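PDB 3LKE: enoyl-CoA hydratase from Bacillus halodurans, which probably catalyses the hydration of enoyl-CoA thioesters or a related reaction of acyl-CoA substrates. Local coordinates for residues A60-G65 against G110-G115. Numbering follows the deposited sequence.
Sequences AYFSSG and GYAYGG
Tyr61 sets its CB on one face of the Tyr111 ring, 3.6 Å from the centroid and 16° off the ring normal, a CH-pi contact. Tyr111 holds CG between its backbone N and carbonyl carbon (chi1 61°), which carries the ring beside Tyr61 CB. The rings do not stack: the Tyr61 ring leads away from the contact, and the two side chains cross obliquely. The opposite face of the Tyr111 ring takes Tyr113 OH, 3.6 Å above the plane and toward the rim, while Ser64 CB meets the edge at CE1. An alanine in place of Tyr111 would probably open a gap between Tyr61 CB and the Tyr113 hydroxyl and leave the Ser64 methylene without its neighbour.

The two backbones run parallel, with a beta bulge between the Tyr61–Tyr111 and Ser63–Ala112 pairs. Tyr111 O is gripped twice, by Phe62 N at 2.8 Å and by Ser63 N at 3.0 Å. Two residues beyond Tyr111, Tyr113 N gives a straighter bond to Ser63 O (161° at the hydrogen). At Gly110 a side chain would run into Ala60 O and Tyr61 N. Ser63 OG accepts from Gly65 N in an ST turn and also bonds Asn26 O.

In crotonase relatives the corresponding loop and helix start bring in the two oxyanion-hole N-H groups, so this pairing probably borders the acyl-CoA site. It joins the loop between strand 51-56 and helix 68-76 to strand 111-113, which leads through Gly114, the N-cap position, into helix 115-118 and has strand 133-135 as its parallel neighbour on the other edge.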
# COMPACT_ATOMS: atom_id res chain seq x y z
N ALA A 60 22.60 25.88 -4.37
CA ALA A 60 23.41 24.67 -4.22
C ALA A 60 22.72 23.51 -3.50
O ALA A 60 23.05 22.35 -3.72
CB ALA A 60 24.74 24.98 -3.55
N TYR A 61 21.76 23.81 -2.63
CA TYR A 61 21.21 22.77 -1.77
C TYR A 61 19.76 23.04 -1.40
O TYR A 61 19.36 24.19 -1.26
CB TYR A 61 22.04 22.66 -0.49
CG TYR A 61 22.37 24.01 0.12
CD1 TYR A 61 21.49 24.64 1.00
CD2 TYR A 61 23.55 24.66 -0.21
CE1 TYR A 61 21.80 25.88 1.55
CE2 TYR A 61 23.86 25.89 0.33
CZ TYR A 61 22.98 26.50 1.21
OH TYR A 61 23.30 27.74 1.73
N PHE A 62 18.97 21.99 -1.22
CA PHE A 62 17.69 22.18 -0.59
C PHE A 62 17.86 22.15 0.92
O PHE A 62 17.52 23.11 1.61
CB PHE A 62 16.68 21.09 -0.97
CG PHE A 62 15.38 21.23 -0.25
CD1 PHE A 62 14.48 22.20 -0.63
CD2 PHE A 62 15.06 20.40 0.83
CE1 PHE A 62 13.28 22.36 0.04
CE2 PHE A 62 13.87 20.55 1.50
CZ PHE A 62 12.98 21.53 1.11
N SER A 63 18.37 21.04 1.44
CA SER A 63 18.69 20.93 2.87
C SER A 63 19.68 19.81 3.14
O SER A 63 19.49 18.66 2.70
CB SER A 63 17.44 20.73 3.72
OG SER A 63 17.79 20.47 5.08
N SER A 64 20.73 20.13 3.88
CA SER A 64 21.73 19.15 4.24
C SER A 64 21.23 18.21 5.35
O SER A 64 21.92 17.25 5.71
CB SER A 64 23.02 19.85 4.67
OG SER A 64 22.79 20.68 5.79
N GLY A 65 20.05 18.48 5.90
CA GLY A 65 19.49 17.64 6.95
C GLY A 65 20.16 17.94 8.28
O GLY A 65 20.93 18.90 8.37
N GLY A 110 18.22 21.53 -4.94
CA GLY A 110 19.55 20.95 -4.88
C GLY A 110 19.53 19.75 -3.95
O GLY A 110 18.49 19.12 -3.77
N TYR A 111 20.66 19.45 -3.32
CA TYR A 111 20.70 18.19 -2.56
C TYR A 111 19.81 18.24 -1.32
O TYR A 111 19.55 19.30 -0.75
CB TYR A 111 22.13 17.73 -2.25
CG TYR A 111 22.98 18.66 -1.42
CD1 TYR A 111 22.80 18.75 -0.04
CD2 TYR A 111 23.98 19.43 -2.01
CE1 TYR A 111 23.58 19.58 0.72
CE2 TYR A 111 24.77 20.27 -1.24
CZ TYR A 111 24.56 20.34 0.12
OH TYR A 111 25.33 21.18 0.91
N ALA A 112 19.32 17.06 -0.94
CA ALA A 112 18.44 16.93 0.21
C ALA A 112 18.82 15.63 0.89
O ALA A 112 18.55 14.54 0.37
CB ALA A 112 16.97 16.89 -0.22
N TYR A 113 19.50 15.76 2.03
CA TYR A 113 20.03 14.60 2.75
C TYR A 113 19.20 14.29 3.98
O TYR A 113 18.77 15.19 4.71
CB TYR A 113 21.45 14.87 3.22
CG TYR A 113 22.45 15.15 2.13
CD1 TYR A 113 22.27 14.64 0.85
CD2 TYR A 113 23.59 15.90 2.38
CE1 TYR A 113 23.19 14.89 -0.15
CE2 TYR A 113 24.51 16.15 1.39
CZ TYR A 113 24.31 15.64 0.13
OH TYR A 113 25.23 15.90 -0.85
N GLY A 114 19.06 12.99 4.24
CA GLY A 114 18.35 12.53 5.42
C GLY A 114 17.06 13.29 5.65
O GLY A 114 16.26 13.49 4.73
N GLY A 115 16.87 13.73 6.88
CA GLY A 115 15.65 14.42 7.26
C GLY A 115 15.44 15.71 6.48
O GLY A 115 14.33 16.22 6.43